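Long-range contacts in histone-lysine N-methyltransferase SETMAR (Homo sapiens, PDB 3F2K), which methylates histone H3, binds DNA through its mariner transposase-derived region, and takes part in double-strand break repair: residues 166-171 against 201-206; 12-17 against 156-161. All coordinates share one frame; numbering follows the deposited sequence.

Contact 1 of 2, residues 166-171 against 201-206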
ATOM      1  N   TYR A 166      -2.112   7.460  -1.329  1.00 18.22           N
ATOM      2  CA  TYR A 166      -1.901   8.920  -1.223  1.00 17.23           C
ATOM      3  C   TYR A 166      -0.483   9.398  -1.635  1.00 18.20           C
ATOM      4  O   TYR A 166      -0.295  10.549  -2.031  1.00 18.42           O
ATOM      5  CB  TYR A 166      -2.293   9.484   0.126  1.00 17.15           C
ATOM      6  CG  TYR A 166      -1.412   9.129   1.316  1.00 16.50           C
ATOM      7  CD1 TYR A 166      -0.051   9.599   1.400  1.00 16.80           C
ATOM      8  CD2 TYR A 166      -1.902   8.337   2.353  1.00 16.36           C
ATOM      9  CE1 TYR A 166       0.724   9.322   2.532  1.00 17.14           C
ATOM     10  CE2 TYR A 166      -1.151   8.052   3.473  1.00 16.88           C
ATOM     11  CZ  TYR A 166       0.166   8.505   3.538  1.00 15.38           C
ATOM     12  OH  TYR A 166       0.859   8.157   4.654  1.00 17.83           O
ATOM     13  N   HIS A 167       0.476   8.465  -1.634  1.00 16.55           N
ATOM     14  CA  HIS A 167       1.864   8.798  -1.953  1.00 16.99           C
ATOM     15  C   HIS A 167       2.308   8.173  -3.273  1.00 17.19           C
ATOM     16  O   HIS A 167       2.483   8.892  -4.295  1.00 16.91           O
ATOM     17  CB  HIS A 167       2.822   8.345  -0.817  1.00 16.10           C
ATOM     18  CG  HIS A 167       4.225   8.816  -1.025  1.00 18.66           C
ATOM     19  ND1 HIS A 167       4.525  10.166  -1.121  1.00 17.72           N
ATOM     20  CD2 HIS A 167       5.405   8.144  -1.122  1.00 17.78           C
ATOM     21  CE1 HIS A 167       5.840  10.295  -1.336  1.00 18.06           C
ATOM     22  NE2 HIS A 167       6.391   9.084  -1.316  1.00 19.23           N
ATOM     23  N   VAL A 168       2.513   6.858  -3.292  1.00 17.79           N
ATOM     24  CA  VAL A 168       3.056   6.234  -4.519  1.00 18.71           C
ATOM     25  C   VAL A 168       2.155   6.457  -5.728  1.00 17.89           C
ATOM     26  O   VAL A 168       2.610   6.900  -6.805  1.00 17.49           O
ATOM     27  CB  VAL A 168       3.422   4.684  -4.299  1.00 18.82           C
ATOM     28  CG1 VAL A 168       3.991   4.093  -5.569  1.00 20.76           C
ATOM     29  CG2 VAL A 168       4.422   4.515  -3.101  1.00 17.30           C
ATOM     30  N   PHE A 169       0.845   6.194  -5.563  1.00 17.63           N
ATOM     31  CA  PHE A 169      -0.053   6.299  -6.689  1.00 20.12           C
ATOM     32  C   PHE A 169      -0.249   7.731  -7.192  1.00 21.14           C
ATOM     33  O   PHE A 169      -0.449   7.939  -8.367  1.00 21.66           O
ATOM     34  CB  PHE A 169      -1.417   5.578  -6.411  1.00 19.00           C
ATOM     35  CG  PHE A 169      -1.292   4.014  -6.386  1.00 21.12           C
ATOM     36  CD1 PHE A 169      -0.176   3.389  -6.931  1.00 20.40           C
ATOM     37  CD2 PHE A 169      -2.277   3.202  -5.827  1.00 20.98           C
ATOM     38  CE1 PHE A 169      -0.029   1.990  -6.889  1.00 21.08           C
ATOM     39  CE2 PHE A 169      -2.129   1.761  -5.807  1.00 20.27           C
ATOM     40  CZ  PHE A 169      -1.012   1.198  -6.323  1.00 20.81           C
ATOM     41  N   LYS A 170      -0.213   8.686  -6.277  1.00 20.90           N
ATOM     42  CA  LYS A 170      -0.292  10.089  -6.640  1.00 22.54           C
ATOM     43  C   LYS A 170       0.848  10.462  -7.584  1.00 20.13           C
ATOM     44  O   LYS A 170       0.620  10.999  -8.696  1.00 22.85           O
ATOM     45  CB  LYS A 170      -0.261  10.931  -5.371  1.00 20.94           C
ATOM     46  CG  LYS A 170      -0.002  12.420  -5.577  1.00 27.67           C
ATOM     47  CD  LYS A 170       0.095  13.159  -4.271  1.00 27.17           C
ATOM     48  CE  LYS A 170       1.217  12.674  -3.344  1.00 32.44           C
ATOM     49  NZ  LYS A 170       0.996  13.220  -1.901  1.00 34.57           N
ATOM     50  N   HIS A 171       2.053  10.106  -7.194  1.00 20.43           N
ATOM     51  CA  HIS A 171       3.231  10.352  -8.021  1.00 20.66           C
ATOM     52  C   HIS A 171       3.261   9.521  -9.326  1.00 21.33           C
ATOM     53  O   HIS A 171       3.685  10.019 -10.418  1.00 21.26           O
ATOM     54  CB  HIS A 171       4.471  10.121  -7.217  1.00 20.46           C
ATOM     55  CG  HIS A 171       4.703  11.178  -6.187  1.00 23.25           C
ATOM     56  ND1 HIS A 171       5.090  12.457  -6.523  1.00 28.88           N
ATOM     57  CD2 HIS A 171       4.515  11.182  -4.849  1.00 24.28           C
ATOM     58  CE1 HIS A 171       5.190  13.191  -5.430  1.00 26.50           C
ATOM     59  NE2 HIS A 171       4.828  12.448  -4.398  1.00 26.28           N
ATOM     60  N   ASP A 201      15.008   8.252  -0.378  1.00 23.28           N
ATOM     61  CA  ASP A 201      14.135   8.761   0.690  1.00 23.04           C
ATOM     62  C   ASP A 201      12.645   8.861   0.288  1.00 22.03           C
ATOM     63  O   ASP A 201      11.802   9.275   1.107  1.00 21.03           O
ATOM     64  CB  ASP A 201      14.532  10.227   1.066  1.00 23.20           C
ATOM     65  CG  ASP A 201      14.461  11.169  -0.122  1.00 22.51           C
ATOM     66  OD1 ASP A 201      15.200  10.924  -1.115  1.00 19.80           O
ATOM     67  OD2 ASP A 201      13.634  12.143  -0.116  1.00 24.15           O
ATOM     68  N   PHE A 202      12.340   8.531  -0.972  1.00 19.29           N
ATOM     69  CA  PHE A 202      10.996   8.675  -1.467  1.00 19.31           C
ATOM     70  C   PHE A 202       9.964   7.901  -0.648  1.00 19.41           C
ATOM     71  O   PHE A 202       8.847   8.420  -0.324  1.00 19.24           O
ATOM     72  CB  PHE A 202      10.942   8.288  -2.939  1.00 18.37           C
ATOM     73  CG  PHE A 202       9.538   8.241  -3.518  1.00 18.55           C
ATOM     74  CD1 PHE A 202       8.881   9.416  -3.795  1.00 18.27           C
ATOM     75  CD2 PHE A 202       8.899   7.014  -3.751  1.00 18.48           C
ATOM     76  CE1 PHE A 202       7.556   9.401  -4.392  1.00 19.07           C
ATOM     77  CE2 PHE A 202       7.573   6.935  -4.302  1.00 20.79           C
ATOM     78  CZ  PHE A 202       6.879   8.151  -4.593  1.00 21.53           C
ATOM     79  N   TYR A 203      10.305   6.648  -0.356  1.00 18.02           N
ATOM     80  CA  TYR A 203       9.380   5.789   0.416  1.00 18.95           C
ATOM     81  C   TYR A 203       9.164   6.308   1.838  1.00 19.37           C
ATOM     82  O   TYR A 203       8.042   6.332   2.330  1.00 15.90           O
ATOM     83  CB  TYR A 203       9.834   4.308   0.313  1.00 19.73           C
ATOM     84  CG  TYR A 203       9.858   3.882  -1.144  1.00 19.99           C
ATOM     85  CD1 TYR A 203       8.650   3.524  -1.818  1.00 21.66           C
ATOM     86  CD2 TYR A 203      11.047   3.893  -1.874  1.00 20.81           C
ATOM     87  CE1 TYR A 203       8.633   3.202  -3.154  1.00 23.13           C
ATOM     88  CE2 TYR A 203      11.058   3.536  -3.239  1.00 23.26           C
ATOM     89  CZ  TYR A 203       9.831   3.174  -3.854  1.00 23.02           C
ATOM     90  OH  TYR A 203       9.787   2.803  -5.141  1.00 22.09           O
ATOM     91  N   ALA A 204      10.241   6.764   2.465  1.00 18.15           N
ATOM     92  CA  ALA A 204      10.189   7.191   3.854  1.00 19.08           C
ATOM     93  C   ALA A 204       9.178   8.319   4.006  1.00 18.72           C
ATOM     94  O   ALA A 204       8.468   8.372   5.026  1.00 19.26           O
ATOM     95  CB  ALA A 204      11.557   7.630   4.319  1.00 20.61           C
ATOM     96  N   THR A 205       9.156   9.187   2.981  1.00 20.33           N
ATOM     97  CA  THR A 205       8.196  10.318   2.897  1.00 21.77           C
ATOM     98  C   THR A 205       6.766   9.825   3.083  1.00 21.40           C
ATOM     99  O   THR A 205       6.022  10.363   3.899  1.00 19.65           O
ATOM    100  CB  THR A 205       8.294  11.092   1.583  1.00 22.19           C
ATOM    101  OG1 THR A 205       9.628  11.585   1.377  1.00 23.85           O
ATOM    102  CG2 THR A 205       7.341  12.312   1.565  1.00 22.21           C
ATOM    103  N   GLY A 206       6.360   8.849   2.260  1.00 18.54           N
ATOM    104  CA  GLY A 206       5.003   8.341   2.340  1.00 18.95           C
ATOM    105  C   GLY A 206       4.625   7.781   3.702  1.00 17.77           C
ATOM    106  O   GLY A 206       3.541   8.064   4.209  1.00 17.48           O
TER

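Contact 2 of 2, residues 12-17 against 156-161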
ATOM      1  N   ASN A  12     -16.559   8.072  12.545  1.00 16.90           N
ATOM      2  CA  ASN A  12     -16.187   7.547  13.881  1.00 17.88           C
ATOM      3  C   ASN A  12     -15.066   6.510  13.831  1.00 18.23           C
ATOM      4  O   ASN A  12     -14.116   6.612  14.588  1.00 17.87           O
ATOM      5  CB  ASN A  12     -17.421   6.995  14.606  1.00 19.57           C
ATOM      6  CG  ASN A  12     -18.392   8.105  14.988  1.00 20.96           C
ATOM      7  OD1 ASN A  12     -18.076   9.291  14.847  1.00 17.42           O
ATOM      8  ND2 ASN A  12     -19.590   7.721  15.422  1.00 18.83           N
ATOM      9  N   ARG A  13     -15.195   5.523  12.941  1.00 18.53           N
ATOM     10  CA  ARG A  13     -14.126   4.544  12.755  1.00 18.65           C
ATOM     11  C   ARG A  13     -12.784   5.174  12.359  1.00 17.91           C
ATOM     12  O   ARG A  13     -11.733   4.783  12.866  1.00 15.58           O
ATOM     13  CB  ARG A  13     -14.534   3.559  11.657  1.00 18.61           C
ATOM     14  CG  ARG A  13     -13.553   2.389  11.527  1.00 23.50           C
ATOM     15  CD  ARG A  13     -13.565   1.478  12.766  1.00 28.99           C
ATOM     16  NE  ARG A  13     -12.653   0.340  12.541  1.00 35.06           N
ATOM     17  CZ  ARG A  13     -11.762  -0.077  13.424  1.00 33.43           C
ATOM     18  NH1 ARG A  13     -11.707   0.499  14.606  1.00 30.57           N
ATOM     19  NH2 ARG A  13     -10.952  -1.099  13.131  1.00 39.24           N
ATOM     20  N   ARG A  14     -12.814   6.122  11.415  1.00 15.50           N
ATOM     21  CA  ARG A  14     -11.604   6.866  11.002  1.00 15.97           C
ATOM     22  C   ARG A  14     -11.002   7.599  12.176  1.00 18.03           C
ATOM     23  O   ARG A  14      -9.762   7.527  12.373  1.00 16.98           O
ATOM     24  CB  ARG A  14     -11.863   7.882   9.855  1.00 15.29           C
ATOM     25  CG  ARG A  14     -12.276   7.187   8.542  1.00 16.12           C
ATOM     26  CD  ARG A  14     -12.828   8.188   7.499  1.00 17.50           C
ATOM     27  NE  ARG A  14     -11.993   9.391   7.394  1.00 18.73           N
ATOM     28  CZ  ARG A  14     -10.935   9.554   6.594  1.00 20.25           C
ATOM     29  NH1 ARG A  14     -10.431   8.519   5.866  1.00 15.56           N
ATOM     30  NH2 ARG A  14     -10.313  10.742   6.611  1.00 20.04           N
ATOM     31  N   PHE A  15     -11.852   8.228  12.978  1.00 17.38           N
ATOM     32  CA  PHE A  15     -11.343   9.027  14.096  1.00 19.24           C
ATOM     33  C   PHE A  15     -10.717   8.072  15.115  1.00 19.40           C
ATOM     34  O   PHE A  15      -9.624   8.336  15.571  1.00 18.78           O
ATOM     35  CB  PHE A  15     -12.461   9.839  14.738  1.00 20.62           C
ATOM     36  CG  PHE A  15     -12.023  10.689  15.914  1.00 19.30           C
ATOM     37  CD1 PHE A  15     -11.910  12.064  15.757  1.00 21.02           C
ATOM     38  CD2 PHE A  15     -11.750  10.115  17.165  1.00 18.74           C
ATOM     39  CE1 PHE A  15     -11.490  12.896  16.821  1.00 15.96           C
ATOM     40  CE2 PHE A  15     -11.323  10.913  18.259  1.00 18.47           C
ATOM     41  CZ  PHE A  15     -11.233  12.320  18.104  1.00 20.72           C
ATOM     42  N   GLU A  16     -11.414   6.975  15.432  1.00 19.94           N
ATOM     43  CA  GLU A  16     -10.993   6.008  16.442  1.00 20.96           C
ATOM     44  C   GLU A  16      -9.629   5.434  16.051  1.00 19.80           C
ATOM     45  O   GLU A  16      -8.655   5.490  16.839  1.00 18.38           O
ATOM     46  CB  GLU A  16     -12.100   4.923  16.584  1.00 21.54           C
ATOM     47  CG  GLU A  16     -11.968   3.807  17.714  1.00 25.67           C
ATOM     48  CD  GLU A  16     -13.091   2.650  17.633  1.00 27.80           C
ATOM     49  OE1 GLU A  16     -13.640   2.302  16.535  1.00 35.94           O
ATOM     50  OE2 GLU A  16     -13.419   2.034  18.701  1.00 32.69           O
ATOM     51  N   VAL A  17      -9.548   4.928  14.833  1.00 17.72           N
ATOM     52  CA  VAL A  17      -8.260   4.321  14.349  1.00 18.61           C
ATOM     53  C   VAL A  17      -7.137   5.322  14.292  1.00 17.88           C
ATOM     54  O   VAL A  17      -6.040   5.028  14.751  1.00 18.98           O
ATOM     55  CB  VAL A  17      -8.414   3.682  12.954  1.00 18.18           C
ATOM     56  CG1 VAL A  17      -7.088   3.219  12.483  1.00 19.12           C
ATOM     57  CG2 VAL A  17      -9.363   2.490  12.998  1.00 20.08           C
ATOM     58  N   PRO A 156     -12.473   1.721   6.844  1.00 20.62           N
ATOM     59  CA  PRO A 156     -12.990   1.681   5.504  1.00 22.20           C
ATOM     60  C   PRO A 156     -13.035   3.081   4.876  1.00 21.81           C
ATOM     61  O   PRO A 156     -13.011   4.084   5.592  1.00 20.59           O
ATOM     62  CB  PRO A 156     -14.400   1.063   5.697  1.00 23.70           C
ATOM     63  CG  PRO A 156     -14.181   0.179   6.959  1.00 23.07           C
ATOM     64  CD  PRO A 156     -13.356   1.042   7.814  1.00 23.73           C
ATOM     65  N   TYR A 157     -13.082   3.119   3.542  1.00 20.42           N
ATOM     66  CA  TYR A 157     -13.193   4.348   2.783  1.00 20.12           C
ATOM     67  C   TYR A 157     -12.148   5.365   3.094  1.00 19.16           C
ATOM     68  O   TYR A 157     -12.454   6.549   3.182  1.00 18.20           O
ATOM     69  CB  TYR A 157     -14.623   4.914   2.939  1.00 22.40           C
ATOM     70  CG  TYR A 157     -15.642   3.924   2.469  1.00 25.32           C
ATOM     71  CD1 TYR A 157     -15.819   3.679   1.106  1.00 29.52           C
ATOM     72  CD2 TYR A 157     -16.398   3.186   3.387  1.00 27.22           C
ATOM     73  CE1 TYR A 157     -16.766   2.738   0.662  1.00 33.20           C
ATOM     74  CE2 TYR A 157     -17.323   2.233   2.956  1.00 29.12           C
ATOM     75  CZ  TYR A 157     -17.507   2.034   1.608  1.00 31.85           C
ATOM     76  OH  TYR A 157     -18.432   1.111   1.189  1.00 34.54           O
ATOM     77  N   SER A 158     -10.909   4.908   3.302  1.00 16.41           N
ATOM     78  CA  SER A 158      -9.858   5.821   3.746  1.00 17.66           C
ATOM     79  C   SER A 158      -8.548   5.646   2.883  1.00 17.85           C
ATOM     80  O   SER A 158      -7.500   5.320   3.430  1.00 17.71           O
ATOM     81  CB  SER A 158      -9.553   5.531   5.253  1.00 16.62           C
ATOM     82  OG  SER A 158     -10.738   5.612   6.035  1.00 16.89           O
ATOM     83  N   PRO A 159      -8.605   5.921   1.546  1.00 17.31           N
ATOM     84  CA  PRO A 159      -7.388   5.889   0.707  1.00 18.21           C
ATOM     85  C   PRO A 159      -6.449   7.029   1.116  1.00 18.22           C
ATOM     86  O   PRO A 159      -5.267   6.966   0.885  1.00 18.97           O
ATOM     87  CB  PRO A 159      -7.945   6.087  -0.734  1.00 19.35           C
ATOM     88  CG  PRO A 159      -9.247   6.898  -0.535  1.00 19.04           C
ATOM     89  CD  PRO A 159      -9.805   6.286   0.759  1.00 18.49           C
ATOM     90  N   ASP A 160      -6.981   8.030   1.832  1.00 17.26           N
ATOM     91  CA  ASP A 160      -6.153   9.161   2.278  1.00 17.89           C
ATOM     92  C   ASP A 160      -5.282   8.756   3.486  1.00 16.85           C
ATOM     93  O   ASP A 160      -4.494   9.586   4.016  1.00 18.02           O
ATOM     94  CB  ASP A 160      -7.050  10.383   2.678  1.00 18.31           C
ATOM     95  CG  ASP A 160      -8.150  10.033   3.677  1.00 19.50           C
ATOM     96  OD1 ASP A 160      -8.505   8.834   3.805  1.00 19.96           O
ATOM     97  OD2 ASP A 160      -8.708  10.987   4.338  1.00 18.43           O
ATOM     98  N   LEU A 161      -5.547   7.547   4.009  1.00 15.97           N
ATOM     99  CA  LEU A 161      -4.764   6.993   5.139  1.00 16.13           C
ATOM    100  C   LEU A 161      -3.951   5.751   4.684  1.00 16.03           C
ATOM    101  O   LEU A 161      -3.323   5.087   5.503  1.00 16.12           O
ATOM    102  CB  LEU A 161      -5.650   6.641   6.325  1.00 16.50           C
ATOM    103  CG  LEU A 161      -6.414   7.855   6.924  1.00 18.53           C
ATOM    104  CD1 LEU A 161      -7.276   7.324   8.129  1.00 17.58           C
ATOM    105  CD2 LEU A 161      -5.522   9.044   7.320  1.00 22.40           C
TER

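Contact 1 of 2, residues 166-171 against 201-206
Helix 163-176, which packs on the sheet of the RNase H-like transposase domain, meets helix 202-219 in a buried contact, segment axes 9.5 Å apart at the closest and at 126°. Phe202 comes first. With CG anti to its backbone N, it slides its ring against His167 as an offset stack, centroids 4.3 Å apart and planes at 30°. Its edge also turns toward the face of His171, Phe202 CE1 3.6 Å from His171 CD2, completing an aromatic cluster. His167 NE2 donates to Phe202 O at 2.7 Å. That bond is bent, 138° at the hydrogen, the donor above the carbonyl plane. The Tyr203 ring turns a face to the edge of Phe202, whose CD2 lies over its centre, and also touches Val168 CG2. Thr205 CG2 lies 3.8 Å from His167 CE1. Gly206 lies over the His167 face in a CH-pi contact, Gly206 CA 3.7 Å from the ring centroid; a CB here would clash with His167 CD2. Gly206 O accepts from Tyr166 OH at 2.7 Å, nearly along the C=O axis. An alanine in place of His167 would remove the Phe202 O bond, the stack and the ring facing Gly206, and would probably loosen the helix packing. Val168 packs on Ile77 and Trp79 of strand 72-80, its side chain about 8 Å from that of magnesium ligand Asp38, and on Phe194 of helix 184-196, where Tyr203 touches Val195.

Contact 2 of 2, residues 12-17 against 156-161
An end-on, two-pronged salt bridge ties helix 8-27 to the loop before helix 163-176 in this RNase H-like transposase domain. Residues 157-161 spell Tyr-Ser-Pro-Asp-Leu, a signature sequence of mariner transposases. The Ser158 side chain is about 10 Å from the bound magnesium, so the contact flanks the metal site without entering it.

Arg14 carries the contact. From CB the chain runs with CG anti to the carbonyl carbon, and Arg14 CG passes 3.3 Å from Ser158 OG. CD follows past the same hydroxyl, and the chain then bends about the CG-CD bond, chi3 45°. This bend turns the guanidinium toward Asp160. NE donates to Gly222 O near the C terminus. Arg14 NH1 serves two acceptors close to the guanidinium plane: Ser158 OG at 2.9 Å and Asp160 OD1 at 2.8 Å, the latter bond the straighter at 164°. Arg14 NH2 donates to Asp160 OD2 at 2.8 Å and also to Ser223 O. Five bonds thus fix the rotation of this buried group, and the nearby carboxylate probably balances its charge. Leu161 CD1 lies over one guanidinium face, 4.1 Å from Arg14 NH1.

The Arg13 side chain crosses that of Pro156 at about a right angle, Arg13 CG 4.0 Å from Pro156 CD, while its guanidinium reaches one turn forward along the helix to a salt bridge with Glu16.

Asp160 meets Arg14 tip to tip. The two flat groups are only 12° from coplanar, and OD1 and OD2 each receive their hydrogen on the syn lone pair.

How the contacts relate
The chain enters on helix 8-27, builds the sheet, and returns after strand 150-151 to that first helix. Contact 2 closes this long loop of 138 residues. Contact 1 opens only five residues later and closes a shorter, largely helical loop of 29 residues holding helix 184-196. The two are in series and neither nest nor cross. Their centres are about 19 Å apart, yet they touch: Tyr166 CD2 packs 3.3 Å from Asp160 O. Arg213 of helix 202-219 bridges them, bonding Asp160 O and making a cation-pi contact with Tyr166. The same helix packs on helix 8-27, Cys217 against Arg14 and Val218 against Phe15, so it joins that helix, the 156-161 loop and helix 163-176.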